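Local coordinates for ESX secretion system protein EccC (Thermomonospora curvata, PDB 4NH0), which forms part of the ESX (type VII) secretion system as a membrane-bound ATPase of the FtsK/SpoIIIE type, and might be the translocase subunit for exported proteins such as EsxB, at residues Leu770-Trp775 against Val803-Asn808; Lys824-Leu829 against Arg852-Asp857. All blocks are in the same frame, centred on the assembly; numbering follows the deposited sequence.

Contact 1 (Leu770-Trp775 against Val803-Asn808); sequences LVVDNW and VVLSSN
Two first torsions direct the CG atoms of Trp-775 and Leu-805: that of Trp-775 is anti to its backbone N (chi1 -178°), that of Leu-805 anti to its own carbonyl carbon (chi1 -49°). The indole and the forked end of the leucine meet obliquely. Trp-775 CZ3 lies 3.6 Å from Leu-805 CD1, and CD2 comes as near to the same ring atom. CD2 also meets Val-772 CG2 at 3.7 Å, so that one methyl group touches both the valine and the indole. An alanine at Leu-805 would probably open a gap beside the six-membered ring of Trp-775 and cost Val-772 its contact with CD2.

Beneath these groups the strands run parallel, joined by a ladder of backbone bonds. Val-804 N gives a nearly straight bond to Leu-770 O (2.8 Å), Val-772 N bonds to Val-804 O (3.0 Å), and Ser-806 N makes a more bent bond to Val-772 O (2.9 Å). The ladder outlasts strand 767-772, because Trp-775 N, at the start of the next helix, bonds to Ser-806 O (2.7 Å). Asn-774 caps that helix, its OD1 receiving weak hydrogen bonds from Leu-776 N and Thr-777 N.

Asp-773 follows directly on the hydrophobic strand 767-772, its side chain about 4 Å from the magnesium ion, consistent with the Walker B aspartate; Asn-774 probably takes the place of Glu-425, the presumed active-site residue of the first FtsK domain. Helix 669-683 packs on the face bearing Val-771 and Val-804; it also touches Asp-773, and its ATP-binding Lys-669 meets Ser-806. Across the sheet, Leu-770 and Val-803 meet helix 784-795, Trp-775 and Leu-805 touch Ile-817 of helix 815-818, and strands 659-662 and 689-694 flank the pair.

Contact 2 (Lys824-Leu829 against Arg852-Asp857); sequences KLELRL and RGLTRD
Glu-826 O accepts a hydrogen bond from Leu-854 N at 2.9 Å. It is the sole hydrogen bond between the two segments, whose strands run antiparallel but strongly splayed, with 129° between their directions. The same carbonyl oxygen lies 3.3 Å from Gly-853 CA. One residue further along the first strand, Leu-827 CA is 3.8 Å from Gly-853 CA. Leu-827 then lays the root of its side chain against the preceding carbonyl: CG is 3.4 Å from Arg-852 O, and CB also lies beside that oxygen.

The side chains of Glu-826 and Leu-854 come near each other only loosely, Glu-826 OE2 standing 4.4 Å from Leu-854 CD2. The carboxylate is held elsewhere: OE2 is hydrogen-bonded to Ser-835 OG, while OE1 receives a hydrogen bond from Glu-836 N and a weak one from Trp-810 NE1.

The pair marks the change from parallel to antiparallel strands in the second FtsK domain, a P-loop NTPase. Strand 823-827 lies parallel to strand 659-662, which leads into the Walker A loop; the Leu-827 side chain touches Thr-667 of that loop and lies about 6 Å from the bound ATP.

In the fold
Contact 1 closes before contact 2 opens along the chain, yet both belong to the same mixed ten-stranded sheet of the second FtsK domain. Their centres lie 15 Å apart, and they do not touch; their nearest atoms are about 5 Å from each other. Strand 659-662 runs between strands 801-807 and 823-827, so the strand entering the Walker A loop is flanked by one strand from each contact. Contact 1 thus borders the magnesium side of the nucleotide site, whereas contact 2 lies on the other flank, on the side leading to strand 860-863. Together they frame the ATP site from neighbouring parts of one sheet.

Contact 1 (Leu770-Trp775 against Val803-Asn808)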
# COMPACT_ATOMS: atom_id res chain seq x y z
N LEU A 770 4.44 -12.35 -1.90
CA LEU A 770 4.30 -12.61 -0.47
C LEU A 770 3.91 -11.33 0.26
O LEU A 770 4.71 -10.40 0.36
CB LEU A 770 5.59 -13.19 0.11
CG LEU A 770 5.60 -13.45 1.61
CD1 LEU A 770 4.57 -14.51 1.98
CD2 LEU A 770 6.98 -13.88 2.07
N VAL A 771 2.69 -11.30 0.78
CA VAL A 771 2.17 -10.09 1.42
C VAL A 771 2.17 -10.19 2.94
O VAL A 771 1.64 -11.14 3.51
CB VAL A 771 0.74 -9.79 0.94
CG1 VAL A 771 0.27 -8.46 1.50
CG2 VAL A 771 0.68 -9.78 -0.58
N VAL A 772 2.77 -9.20 3.59
CA VAL A 772 2.74 -9.09 5.04
C VAL A 772 2.14 -7.75 5.43
O VAL A 772 2.64 -6.70 5.04
CB VAL A 772 4.14 -9.23 5.65
CG1 VAL A 772 4.08 -9.06 7.16
CG2 VAL A 772 4.74 -10.58 5.29
N ASP A 773 1.06 -7.79 6.21
CA ASP A 773 0.31 -6.58 6.53
C ASP A 773 1.01 -5.71 7.58
O ASP A 773 1.10 -4.50 7.43
CB ASP A 773 -1.09 -6.94 7.01
CG ASP A 773 -2.11 -5.84 6.74
OD1 ASP A 773 -1.69 -4.68 6.56
OD2 ASP A 773 -3.32 -6.14 6.72
N ASN A 774 1.50 -6.33 8.65
CA ASN A 774 2.23 -5.60 9.68
C ASN A 774 3.57 -6.25 9.95
O ASN A 774 3.66 -7.23 10.70
CB ASN A 774 1.40 -5.53 10.97
CG ASN A 774 1.91 -4.49 11.94
OD1 ASN A 774 3.09 -4.15 11.96
ND2 ASN A 774 1.01 -3.98 12.77
N TRP A 775 4.61 -5.70 9.35
CA TRP A 775 5.95 -6.25 9.46
C TRP A 775 6.45 -6.26 10.90
O TRP A 775 7.20 -7.15 11.29
CB TRP A 775 6.92 -5.45 8.59
CG TRP A 775 8.32 -5.98 8.61
CD1 TRP A 775 9.36 -5.49 9.34
CD2 TRP A 775 8.82 -7.10 7.88
NE1 TRP A 775 10.49 -6.24 9.11
CE2 TRP A 775 10.18 -7.23 8.21
CE3 TRP A 775 8.25 -8.00 6.97
CZ2 TRP A 775 10.98 -8.23 7.67
CZ3 TRP A 775 9.05 -8.99 6.44
CH2 TRP A 775 10.40 -9.10 6.79
N VAL A 803 8.12 -9.46 -2.69
CA VAL A 803 7.60 -9.24 -1.35
C VAL A 803 6.80 -7.94 -1.32
O VAL A 803 7.19 -6.94 -1.91
CB VAL A 803 8.72 -9.19 -0.28
CG1 VAL A 803 9.39 -10.55 -0.16
CG2 VAL A 803 9.74 -8.12 -0.61
N VAL A 804 5.65 -7.98 -0.65
CA VAL A 804 4.84 -6.79 -0.45
C VAL A 804 4.64 -6.58 1.04
O VAL A 804 3.74 -7.16 1.64
CB VAL A 804 3.48 -6.89 -1.16
CG1 VAL A 804 2.68 -5.62 -0.97
CG2 VAL A 804 3.68 -7.17 -2.64
N LEU A 805 5.50 -5.76 1.63
CA LEU A 805 5.53 -5.61 3.08
C LEU A 805 4.97 -4.26 3.52
O LEU A 805 5.19 -3.24 2.88
CB LEU A 805 6.97 -5.76 3.58
CG LEU A 805 7.69 -7.00 3.05
CD1 LEU A 805 9.15 -6.99 3.47
CD2 LEU A 805 7.01 -8.27 3.52
N SER A 806 4.24 -4.28 4.63
CA SER A 806 3.68 -3.06 5.19
C SER A 806 3.91 -2.98 6.69
O SER A 806 3.94 -4.00 7.38
CB SER A 806 2.18 -2.97 4.89
OG SER A 806 1.60 -1.87 5.56
N SER A 807 4.08 -1.76 7.19
CA SER A 807 4.28 -1.53 8.61
C SER A 807 3.87 -0.11 8.98
O SER A 807 3.36 0.63 8.14
CB SER A 807 5.74 -1.77 8.99
OG SER A 807 5.94 -1.59 10.38
N ASN A 808 4.08 0.27 10.23
CA ASN A 808 3.72 1.61 10.69
C ASN A 808 4.77 2.64 10.31
O ASN A 808 4.47 3.64 9.66
CB ASN A 808 3.51 1.61 12.21
CG ASN A 808 2.31 0.79 12.63
OD1 ASN A 808 1.18 1.28 12.63
ND2 ASN A 808 2.54 -0.46 12.99

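Contact 2 (Lys824-Leu829 against Arg852-Asp857)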
# COMPACT_ATOMS: atom_id res chain seq x y z
N LYS A 824 8.29 2.12 -2.99
CA LYS A 824 7.79 2.49 -1.68
C LYS A 824 6.54 3.35 -1.79
O LYS A 824 6.54 4.37 -2.47
CB LYS A 824 8.87 3.23 -0.88
CG LYS A 824 10.12 2.41 -0.62
CD LYS A 824 10.94 3.00 0.51
CE LYS A 824 12.28 2.30 0.63
NZ LYS A 824 13.12 2.53 -0.57
N LEU A 825 5.48 2.92 -1.12
CA LEU A 825 4.23 3.66 -1.11
C LEU A 825 3.99 4.26 0.26
O LEU A 825 3.52 3.59 1.18
CB LEU A 825 3.07 2.74 -1.51
CG LEU A 825 3.24 2.07 -2.87
CD1 LEU A 825 2.10 1.12 -3.18
CD2 LEU A 825 3.37 3.12 -3.97
N GLU A 826 4.34 5.53 0.41
CA GLU A 826 4.29 6.21 1.70
C GLU A 826 2.99 6.98 1.89
O GLU A 826 2.55 7.72 1.01
CB GLU A 826 5.48 7.15 1.85
CG GLU A 826 5.49 7.94 3.14
CD GLU A 826 6.71 8.83 3.26
OE1 GLU A 826 7.81 8.39 2.87
OE2 GLU A 826 6.57 9.97 3.76
N LEU A 827 2.37 6.79 3.05
CA LEU A 827 1.15 7.50 3.40
C LEU A 827 1.44 8.54 4.48
O LEU A 827 2.57 9.02 4.59
CB LEU A 827 0.08 6.52 3.88
CG LEU A 827 -0.86 5.89 2.85
CD1 LEU A 827 -0.10 5.29 1.69
CD2 LEU A 827 -1.73 4.84 3.52
N ARG A 828 0.43 8.89 5.27
CA ARG A 828 0.62 9.81 6.38
C ARG A 828 1.28 9.08 7.55
O ARG A 828 0.76 8.08 8.03
CB ARG A 828 -0.70 10.43 6.81
CG ARG A 828 -0.62 11.23 8.11
CD ARG A 828 0.31 12.42 7.97
NE ARG A 828 0.45 13.15 9.22
CZ ARG A 828 1.25 14.21 9.39
NH1 ARG A 828 1.97 14.66 8.38
NH2 ARG A 828 1.31 14.81 10.57
N LEU A 829 2.41 9.60 8.01
CA LEU A 829 3.14 8.97 9.10
C LEU A 829 2.85 9.66 10.43
O LEU A 829 2.38 10.79 10.46
CB LEU A 829 4.65 8.99 8.83
CG LEU A 829 5.22 8.48 7.51
CD1 LEU A 829 5.20 9.56 6.44
CD2 LEU A 829 6.63 7.95 7.71
N ARG A 852 -4.58 9.25 1.72
CA ARG A 852 -3.64 10.26 1.25
C ARG A 852 -2.21 9.78 1.44
O ARG A 852 -1.90 9.08 2.40
CB ARG A 852 -3.86 11.58 1.99
CG ARG A 852 -5.14 12.30 1.59
CD ARG A 852 -5.07 12.77 0.15
NE ARG A 852 -3.96 13.68 -0.06
CZ ARG A 852 -4.03 15.00 0.10
NH1 ARG A 852 -5.17 15.56 0.48
NH2 ARG A 852 -2.96 15.75 -0.12
N GLY A 853 -1.34 10.17 0.51
CA GLY A 853 0.05 9.76 0.57
C GLY A 853 0.99 10.68 -0.18
O GLY A 853 0.63 11.81 -0.52
N LEU A 854 2.20 10.19 -0.44
CA LEU A 854 3.23 10.97 -1.10
C LEU A 854 3.94 10.13 -2.17
O LEU A 854 4.66 9.18 -1.86
CB LEU A 854 4.24 11.49 -0.08
CG LEU A 854 5.07 12.72 -0.43
CD1 LEU A 854 4.17 13.89 -0.77
CD2 LEU A 854 6.01 13.08 0.71
N THR A 855 3.73 10.48 -3.44
CA THR A 855 4.29 9.76 -4.57
C THR A 855 5.82 9.92 -4.61
O THR A 855 6.34 10.95 -4.19
CB THR A 855 3.65 10.25 -5.90
OG1 THR A 855 2.50 9.45 -6.20
CG2 THR A 855 4.62 10.19 -7.07
N ARG A 856 6.52 8.89 -5.08
CA ARG A 856 7.99 8.87 -5.16
C ARG A 856 8.61 10.16 -5.71
O ARG A 856 9.71 10.54 -5.32
CB ARG A 856 8.45 7.67 -6.00
CG ARG A 856 8.91 8.02 -7.41
CD ARG A 856 9.53 6.82 -8.12
NE ARG A 856 10.73 6.35 -7.44
CZ ARG A 856 11.52 5.39 -7.91
NH1 ARG A 856 11.24 4.81 -9.06
NH2 ARG A 856 12.60 5.03 -7.22
N ASP A 857 7.90 10.83 -6.62
CA ASP A 857 8.40 12.06 -7.21
C ASP A 857 8.19 13.23 -6.27
O ASP A 857 8.76 14.31 -6.46
CB ASP A 857 7.71 12.33 -8.56
CG ASP A 857 7.51 11.07 -9.38
OD1 ASP A 857 8.50 10.37 -9.65
OD2 ASP A 857 6.35 10.79 -9.76